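Local coordinates for putative gdp-fucose protein o-fucosyltransferase 1 (Caenorhabditis elegans, PDB 3ZY2) that is a putative protein O-fucosyltransferase of the GT-B clan that holds guanosine-5'-diphosphate in a pocket, at residues W89-P101 / I129-D141. Sequence-based numbering, arbitrary orientation.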
ATOM      1  N   TRP A  89      12.514 -21.654  -9.276  1.00 27.32           N
ATOM      2  CA  TRP A  89      12.533 -20.226  -8.981  1.00 26.65           C
ATOM      3  C   TRP A  89      13.913 -19.715  -8.549  1.00 27.38           C
ATOM      4  O   TRP A  89      14.113 -19.275  -7.409  1.00 26.89           O
ATOM      5  CB  TRP A  89      11.501 -19.958  -7.895  1.00 25.54           C
ATOM      6  CG  TRP A  89      11.143 -18.529  -7.656  1.00 24.32           C
ATOM      7  CD1 TRP A  89      10.739 -17.604  -8.580  1.00 25.15           C
ATOM      8  CD2 TRP A  89      11.064 -17.882  -6.373  1.00 22.73           C
ATOM      9  NE1 TRP A  89      10.441 -16.412  -7.950  1.00 23.85           N
ATOM     10  CE2 TRP A  89      10.638 -16.556  -6.600  1.00 23.04           C
ATOM     11  CE3 TRP A  89      11.338 -18.292  -5.060  1.00 23.64           C
ATOM     12  CZ2 TRP A  89      10.472 -15.631  -5.556  1.00 21.39           C
ATOM     13  CZ3 TRP A  89      11.171 -17.365  -4.009  1.00 22.33           C
ATOM     14  CH2 TRP A  89      10.751 -16.050  -4.274  1.00 21.15           C
ATOM     15  N   PRO A  90      14.885 -19.787  -9.457  1.00 28.55           N
ATOM     16  CA  PRO A  90      16.266 -19.431  -9.120  1.00 29.30           C
ATOM     17  C   PRO A  90      16.407 -17.920  -8.881  1.00 29.19           C
ATOM     18  O   PRO A  90      15.518 -17.160  -9.290  1.00 28.69           O
ATOM     19  CB  PRO A  90      17.043 -19.870 -10.364  1.00 30.27           C
ATOM     20  CG  PRO A  90      16.036 -19.826 -11.468  1.00 30.05           C
ATOM     21  CD  PRO A  90      14.743 -20.232 -10.858  1.00 29.27           C
ATOM     22  N   PRO A  91      17.493 -17.489  -8.197  1.00 29.68           N
ATOM     23  CA  PRO A  91      17.640 -16.065  -7.867  1.00 29.74           C
ATOM     24  C   PRO A  91      17.244 -15.075  -8.971  1.00 30.52           C
ATOM     25  O   PRO A  91      16.575 -14.077  -8.676  1.00 29.11           O
ATOM     26  CB  PRO A  91      19.121 -15.951  -7.515  1.00 30.14           C
ATOM     27  CG  PRO A  91      19.451 -17.300  -6.889  1.00 31.03           C
ATOM     28  CD  PRO A  91      18.462 -18.312  -7.442  1.00 30.20           C
ATOM     29  N   GLU A  92      17.621 -15.362 -10.220  1.00 32.11           N
ATOM     30  CA  GLU A  92      17.356 -14.441 -11.345  1.00 33.15           C
ATOM     31  C   GLU A  92      15.880 -14.136 -11.626  1.00 32.61           C
ATOM     32  O   GLU A  92      15.572 -13.094 -12.197  1.00 32.56           O
ATOM     33  CB  GLU A  92      18.092 -14.909 -12.627  1.00 34.78           C
ATOM     34  CG  GLU A  92      17.594 -14.335 -13.974  1.00 38.55           C
ATOM     35  CD  GLU A  92      16.464 -15.158 -14.617  1.00 41.30           C
ATOM     36  OE1 GLU A  92      16.466 -16.403 -14.491  1.00 42.39           O
ATOM     37  OE2 GLU A  92      15.578 -14.543 -15.261  1.00 43.49           O
ATOM     38  N   LYS A  93      14.963 -15.021 -11.236  1.00 31.86           N
ATOM     39  CA  LYS A  93      13.561 -14.756 -11.551  1.00 31.70           C
ATOM     40  C   LYS A  93      12.736 -14.470 -10.309  1.00 29.53           C
ATOM     41  O   LYS A  93      11.502 -14.555 -10.331  1.00 29.54           O
ATOM     42  CB  LYS A  93      12.933 -15.852 -12.427  1.00 33.04           C
ATOM     43  CG  LYS A  93      12.701 -17.196 -11.765  1.00 34.82           C
ATOM     44  CD  LYS A  93      12.156 -18.244 -12.761  1.00 39.39           C
ATOM     45  CE  LYS A  93      13.121 -18.494 -13.932  1.00 41.91           C
ATOM     46  NZ  LYS A  93      12.961 -19.837 -14.583  1.00 43.96           N
ATOM     47  N   ARG A  94      13.436 -14.118  -9.235  1.00 28.24           N
ATOM     48  CA  ARG A  94      12.777 -13.788  -7.969  1.00 25.99           C
ATOM     49  C   ARG A  94      12.298 -12.339  -7.985  1.00 25.82           C
ATOM     50  O   ARG A  94      13.026 -11.412  -7.604  1.00 25.68           O
ATOM     51  CB  ARG A  94      13.683 -14.104  -6.782  1.00 25.77           C
ATOM     52  CG  ARG A  94      14.006 -15.606  -6.739  1.00 24.91           C
ATOM     53  CD  ARG A  94      14.818 -16.049  -5.557  1.00 23.65           C
ATOM     54  NE  ARG A  94      15.102 -17.479  -5.707  1.00 22.86           N
ATOM     55  CZ  ARG A  94      15.911 -18.183  -4.921  1.00 23.25           C
ATOM     56  NH1 ARG A  94      16.550 -17.604  -3.910  1.00 25.44           N
ATOM     57  NH2 ARG A  94      16.086 -19.477  -5.157  1.00 23.53           N
ATOM     58  N   LYS A  95      11.059 -12.176  -8.445  1.00 25.06           N
ATOM     59  CA  LYS A  95      10.388 -10.878  -8.487  1.00 25.60           C
ATOM     60  C   LYS A  95       9.463 -10.679  -7.286  1.00 24.81           C
ATOM     61  O   LYS A  95       8.808 -11.626  -6.817  1.00 24.39           O
ATOM     62  CB  LYS A  95       9.625 -10.725  -9.810  1.00 25.93           C
ATOM     63  CG  LYS A  95      10.523 -10.729 -11.079  1.00 29.62           C
ATOM     64  CD  LYS A  95       9.874  -9.918 -12.186  1.00 35.21           C
ATOM     65  CE  LYS A  95      10.846  -9.524 -13.296  1.00 38.73           C
ATOM     66  NZ  LYS A  95      11.257 -10.698 -14.120  1.00 40.44           N
ATOM     67  N   ALA A  96       9.447  -9.454  -6.764  1.00 24.66           N
ATOM     68  CA  ALA A  96       8.527  -9.089  -5.695  1.00 24.39           C
ATOM     69  C   ALA A  96       7.235  -8.576  -6.309  1.00 24.62           C
ATOM     70  O   ALA A  96       7.256  -7.832  -7.300  1.00 25.06           O
ATOM     71  CB  ALA A  96       9.139  -8.026  -4.818  1.00 24.41           C
ATOM     72  N   PHE A  97       6.121  -8.969  -5.709  1.00 24.32           N
ATOM     73  CA  PHE A  97       4.801  -8.570  -6.171  1.00 24.60           C
ATOM     74  C   PHE A  97       4.199  -7.611  -5.176  1.00 25.11           C
ATOM     75  O   PHE A  97       4.194  -7.871  -3.970  1.00 24.78           O
ATOM     76  CB  PHE A  97       3.884  -9.784  -6.351  1.00 24.26           C
ATOM     77  CG  PHE A  97       4.163 -10.572  -7.592  1.00 23.85           C
ATOM     78  CD1 PHE A  97       5.383 -11.235  -7.749  1.00 22.62           C
ATOM     79  CD2 PHE A  97       3.225 -10.626  -8.629  1.00 22.05           C
ATOM     80  CE1 PHE A  97       5.655 -11.961  -8.897  1.00 24.06           C
ATOM     81  CE2 PHE A  97       3.498 -11.372  -9.786  1.00 23.63           C
ATOM     82  CZ  PHE A  97       4.712 -12.027  -9.917  1.00 23.93           C
ATOM     83  N   CYS A  98       3.683  -6.495  -5.690  1.00 26.64           N
ATOM     84  CA  CYS A  98       2.972  -5.542  -4.850  1.00 27.25           C
ATOM     85  C   CYS A  98       1.892  -4.798  -5.644  1.00 28.03           C
ATOM     86  O   CYS A  98       1.802  -4.942  -6.860  1.00 28.43           O
ATOM     87  CB  CYS A  98       3.954  -4.576  -4.191  1.00 27.77           C
ATOM     88  SG  CYS A  98       4.768  -3.509  -5.363  1.00 28.36           S
ATOM     89  N   TRP A  99       1.060  -4.040  -4.938  1.00 29.61           N
ATOM     90  CA  TRP A  99      -0.102  -3.386  -5.550  1.00 31.21           C
ATOM     91  C   TRP A  99       0.310  -2.408  -6.649  1.00 31.52           C
ATOM     92  O   TRP A  99      -0.194  -2.453  -7.779  1.00 31.79           O
ATOM     93  CB  TRP A  99      -0.922  -2.655  -4.482  1.00 32.31           C
ATOM     94  CG  TRP A  99      -2.346  -2.402  -4.902  1.00 36.74           C
ATOM     95  CD1 TRP A  99      -2.803  -1.407  -5.726  1.00 40.61           C
ATOM     96  CD2 TRP A  99      -3.496  -3.171  -4.526  1.00 40.23           C
ATOM     97  NE1 TRP A  99      -4.171  -1.509  -5.879  1.00 42.97           N
ATOM     98  CE2 TRP A  99      -4.618  -2.586  -5.155  1.00 42.14           C
ATOM     99  CE3 TRP A  99      -3.689  -4.296  -3.709  1.00 40.77           C
ATOM    100  CZ2 TRP A  99      -5.914  -3.100  -5.007  1.00 44.38           C
ATOM    101  CZ3 TRP A  99      -4.980  -4.800  -3.554  1.00 42.46           C
ATOM    102  CH2 TRP A  99      -6.075  -4.197  -4.199  1.00 43.76           C
ATOM    103  N   THR A 100       1.258  -1.548  -6.302  1.00 31.49           N
ATOM    104  CA  THR A 100       1.668  -0.436  -7.141  1.00 32.21           C
ATOM    105  C   THR A 100       3.021   0.066  -6.636  1.00 31.90           C
ATOM    106  O   THR A 100       3.395  -0.241  -5.491  1.00 31.79           O
ATOM    107  CB  THR A 100       0.613   0.696  -7.067  1.00 32.41           C
ATOM    108  OG1 THR A 100       0.871   1.669  -8.085  1.00 33.79           O
ATOM    109  CG2 THR A 100       0.609   1.355  -5.680  1.00 32.36           C
ATOM    110  N   PRO A 101       3.765   0.833  -7.468  1.00 32.21           N
ATOM    111  CA  PRO A 101       4.991   1.409  -6.930  1.00 32.29           C
ATOM    112  C   PRO A 101       4.714   2.254  -5.694  1.00 32.29           C
ATOM    113  O   PRO A 101       3.676   2.920  -5.604  1.00 32.18           O
ATOM    114  CB  PRO A 101       5.496   2.282  -8.077  1.00 33.12           C
ATOM    115  CG  PRO A 101       5.014   1.595  -9.297  1.00 33.13           C
ATOM    116  CD  PRO A 101       3.662   1.052  -8.928  1.00 32.08           C
ATOM    117  N   ILE A 129      15.010 -17.364   4.587  1.00 26.61           N
ATOM    118  CA  ILE A 129      14.965 -18.325   3.498  1.00 26.21           C
ATOM    119  C   ILE A 129      15.903 -17.938   2.355  1.00 26.91           C
ATOM    120  O   ILE A 129      15.776 -18.445   1.240  1.00 26.99           O
ATOM    121  CB  ILE A 129      13.503 -18.615   3.028  1.00 24.78           C
ATOM    122  CG1 ILE A 129      12.794 -17.345   2.534  1.00 24.98           C
ATOM    123  CG2 ILE A 129      12.726 -19.328   4.135  1.00 24.64           C
ATOM    124  CD1 ILE A 129      11.505 -17.626   1.734  1.00 24.85           C
ATOM    125  N   ASP A 130      16.849 -17.039   2.648  1.00 27.15           N
ATOM    126  CA  ASP A 130      17.912 -16.673   1.703  1.00 28.43           C
ATOM    127  C   ASP A 130      17.373 -16.165   0.365  1.00 27.67           C
ATOM    128  O   ASP A 130      17.935 -16.465  -0.701  1.00 27.99           O
ATOM    129  CB  ASP A 130      18.884 -17.861   1.499  1.00 29.84           C
ATOM    130  CG  ASP A 130      19.601 -18.263   2.785  1.00 33.78           C
ATOM    131  OD1 ASP A 130      20.133 -17.368   3.489  1.00 37.69           O
ATOM    132  OD2 ASP A 130      19.646 -19.481   3.092  1.00 37.17           O
ATOM    133  N   VAL A 131      16.296 -15.373   0.434  1.00 26.06           N
ATOM    134  CA  VAL A 131      15.647 -14.799  -0.754  1.00 25.94           C
ATOM    135  C   VAL A 131      15.950 -13.306  -0.853  1.00 26.41           C
ATOM    136  O   VAL A 131      15.793 -12.574   0.126  1.00 26.88           O
ATOM    137  CB  VAL A 131      14.096 -15.055  -0.764  1.00 25.21           C
ATOM    138  CG1 VAL A 131      13.370 -14.176  -1.801  1.00 24.45           C
ATOM    139  CG2 VAL A 131      13.799 -16.535  -1.018  1.00 24.21           C
ATOM    140  N   SER A 132      16.428 -12.891  -2.020  1.00 27.15           N
ATOM    141  CA  SER A 132      16.508 -11.480  -2.387  1.00 27.59           C
ATOM    142  C   SER A 132      15.763 -11.301  -3.701  1.00 27.32           C
ATOM    143  O   SER A 132      15.635 -12.241  -4.486  1.00 27.31           O
ATOM    144  CB  SER A 132      17.963 -11.011  -2.498  1.00 29.11           C
ATOM    145  OG  SER A 132      18.576 -11.016  -1.217  1.00 31.45           O
ATOM    146  N   PHE A 133      15.232 -10.102  -3.924  1.00 26.08           N
ATOM    147  CA  PHE A 133      14.436  -9.847  -5.113  1.00 25.98           C
ATOM    148  C   PHE A 133      15.210  -9.022  -6.129  1.00 26.70           C
ATOM    149  O   PHE A 133      16.013  -8.169  -5.754  1.00 27.75           O
ATOM    150  CB  PHE A 133      13.124  -9.146  -4.741  1.00 25.31           C
ATOM    151  CG  PHE A 133      12.234  -9.977  -3.854  1.00 24.06           C
ATOM    152  CD1 PHE A 133      11.524 -11.056  -4.377  1.00 25.39           C
ATOM    153  CD2 PHE A 133      12.139  -9.700  -2.497  1.00 25.07           C
ATOM    154  CE1 PHE A 133      10.714 -11.838  -3.553  1.00 23.86           C
ATOM    155  CE2 PHE A 133      11.335 -10.465  -1.675  1.00 25.37           C
ATOM    156  CZ  PHE A 133      10.620 -11.531  -2.204  1.00 24.25           C
ATOM    157  N   VAL A 134      14.949  -9.272  -7.408  1.00 26.76           N
ATOM    158  CA  VAL A 134      15.721  -8.635  -8.491  1.00 28.34           C
ATOM    159  C   VAL A 134      14.885  -7.737  -9.414  1.00 28.28           C
ATOM    160  O   VAL A 134      15.392  -7.198 -10.403  1.00 29.80           O
ATOM    161  CB  VAL A 134      16.455  -9.688  -9.337  1.00 29.04           C
ATOM    162  CG1 VAL A 134      17.344 -10.574  -8.461  1.00 29.53           C
ATOM    163  CG2 VAL A 134      15.470 -10.514 -10.154  1.00 29.58           C
ATOM    164  N   GLY A 135      13.604  -7.588  -9.088  1.00 27.95           N
ATOM    165  CA  GLY A 135      12.666  -6.809  -9.908  1.00 27.98           C
ATOM    166  C   GLY A 135      11.281  -6.849  -9.295  1.00 27.61           C
ATOM    167  O   GLY A 135      11.041  -7.603  -8.348  1.00 27.46           O
ATOM    168  N   ASP A 136      10.374  -6.053  -9.857  1.00 27.79           N
ATOM    169  CA  ASP A 136       9.026  -5.900  -9.328  1.00 27.76           C
ATOM    170  C   ASP A 136       7.945  -6.217 -10.356  1.00 27.33           C
ATOM    171  O   ASP A 136       8.142  -6.016 -11.562  1.00 28.07           O
ATOM    172  CB  ASP A 136       8.847  -4.499  -8.728  1.00 28.39           C
ATOM    173  CG  ASP A 136       9.618  -4.316  -7.419  1.00 29.53           C
ATOM    174  OD1 ASP A 136       9.900  -5.312  -6.713  1.00 32.70           O
ATOM    175  OD2 ASP A 136       9.924  -3.162  -7.078  1.00 34.17           O
ATOM    176  N   GLU A 137       6.834  -6.772  -9.861  1.00 26.01           N
ATOM    177  CA  GLU A 137       5.597  -6.949 -10.634  1.00 26.28           C
ATOM    178  C   GLU A 137       4.431  -6.329  -9.872  1.00 26.42           C
ATOM    179  O   GLU A 137       4.332  -6.479  -8.657  1.00 25.59           O
ATOM    180  CB  GLU A 137       5.309  -8.429 -10.934  1.00 25.82           C
ATOM    181  CG  GLU A 137       6.320  -9.107 -11.866  1.00 26.81           C
ATOM    182  CD  GLU A 137       6.121  -8.803 -13.359  1.00 27.66           C
ATOM    183  OE1 GLU A 137       5.023  -8.345 -13.761  1.00 28.75           O
ATOM    184  OE2 GLU A 137       7.073  -9.061 -14.140  1.00 27.47           O
ATOM    185  N   TYR A 138       3.567  -5.613 -10.586  1.00 26.64           N
ATOM    186  CA  TYR A 138       2.427  -4.913  -9.984  1.00 27.25           C
ATOM    187  C   TYR A 138       1.115  -5.554 -10.393  1.00 28.07           C
ATOM    188  O   TYR A 138       1.004  -6.067 -11.504  1.00 29.11           O
ATOM    189  CB  TYR A 138       2.452  -3.432 -10.380  1.00 27.31           C
ATOM    190  CG  TYR A 138       3.803  -2.818 -10.131  1.00 25.96           C
ATOM    191  CD1 TYR A 138       4.268  -2.615  -8.833  1.00 25.49           C
ATOM    192  CD2 TYR A 138       4.624  -2.449 -11.188  1.00 26.51           C
ATOM    193  CE1 TYR A 138       5.534  -2.083  -8.602  1.00 26.28           C
ATOM    194  CE2 TYR A 138       5.878  -1.899 -10.969  1.00 27.03           C
ATOM    195  CZ  TYR A 138       6.324  -1.714  -9.671  1.00 25.54           C
ATOM    196  OH  TYR A 138       7.580  -1.173  -9.483  1.00 27.16           O
ATOM    197  N   PHE A 139       0.138  -5.554  -9.486  1.00 29.37           N
ATOM    198  CA  PHE A 139      -1.158  -6.184  -9.760  1.00 31.02           C
ATOM    199  C   PHE A 139      -2.359  -5.282  -9.458  1.00 32.51           C
ATOM    200  O   PHE A 139      -3.513  -5.693  -9.631  1.00 32.96           O
ATOM    201  CB  PHE A 139      -1.291  -7.535  -9.024  1.00 30.58           C
ATOM    202  CG  PHE A 139      -1.171  -7.430  -7.532  1.00 29.76           C
ATOM    203  CD1 PHE A 139      -2.263  -7.051  -6.753  1.00 30.48           C
ATOM    204  CD2 PHE A 139       0.037  -7.721  -6.896  1.00 30.41           C
ATOM    205  CE1 PHE A 139      -2.149  -6.947  -5.363  1.00 30.40           C
ATOM    206  CE2 PHE A 139       0.161  -7.624  -5.504  1.00 27.98           C
ATOM    207  CZ  PHE A 139      -0.930  -7.241  -4.735  1.00 30.01           C
ATOM    208  N   GLY A 140      -2.078  -4.054  -9.024  1.00 33.27           N
ATOM    209  CA  GLY A 140      -3.117  -3.067  -8.731  1.00 35.11           C
ATOM    210  C   GLY A 140      -4.018  -2.702  -9.900  1.00 37.09           C
ATOM    211  O   GLY A 140      -5.137  -2.238  -9.695  1.00 37.53           O
ATOM    212  N   ASP A 141      -3.534  -2.917 -11.122  1.00 38.55           N
ATOM    213  CA  ASP A 141      -4.301  -2.596 -12.324  1.00 40.42           C
ATOM    214  C   ASP A 141      -5.254  -3.722 -12.737  1.00 40.74           C
ATOM    215  O   ASP A 141      -6.074  -3.548 -13.644  1.00 41.46           O
ATOM    216  CB  ASP A 141      -3.370  -2.222 -13.483  1.00 41.42           C
ATOM    217  CG  ASP A 141      -2.274  -3.248 -13.709  1.00 43.02           C
ATOM    218  OD1 ASP A 141      -2.588  -4.413 -14.053  1.00 43.72           O
ATOM    219  OD2 ASP A 141      -1.089  -2.879 -13.555  1.00 45.90           O
TER
HETATM  220  O   HOH W   1      17.416 -13.261  -6.168  1.00 29.76           O
HETATM  221  O   HOH W   2      17.563 -14.897  -3.729  1.00 26.38           O
HETATM  222  O   HOH W   3      18.154 -19.037  -2.083  1.00 34.04           O
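Ala96 sits between two neighbours on the partner strand: its N donates to Gly135 O (2.9 Å) and its O accepts from Glu137 N (2.8 Å), and Glu137 O goes on to take Cys98 N. These bonds join strands 95-98 and 135-138, which run parallel at one edge of the six-stranded sheet in the N-terminal, Rossmann-like half of this GT-B fold, linked by a crossover through helix 122-128.

On the sheet face carrying Phe97 and Glu137, these two side chains run alongside each other. Glu137 CB lies over the centre of the Phe97 ring, 3.7 Å from its centroid, and a bend at chi2 (-79°) turns the carboxylate towards Lys95, whose CD comes within 3.5 Å of Glu137 OE2. The lysine nitrogen stays beyond salt-bridge range of that carboxylate and pairs with Asp232 of the second subunit. Glu137 OE2 is hydrogen-bonded to Tyr166 of its own chain and OE1 forms a salt bridge with Arg237 of the second subunit, so this edge belongs to the dimer interface.

The opposite face holds Ala96, Cys98 and Tyr138. Cys98 SG, in disulfide with Cys114, meets the Tyr138 ring at its edge, whereas Pro101 CD covers one face of that ring. Near the start of the strands Phe133 is sandwiched, Ala96 CB on one face and Val131 CG1 on the other. There the guanidinium of Arg94 clasps Trp89 O side-on with NE and NH2, and its NH1 reaches Asp130 O through water 3.

Beyond the strands, Phe139 directs an edge at the Trp99 indole, their planes at 62°. Gly140 N bonds to Trp99 O on a lone pair, and Gly140 CA rests over the indole's five-membered ring, 3.4 Å from Trp99 CD1.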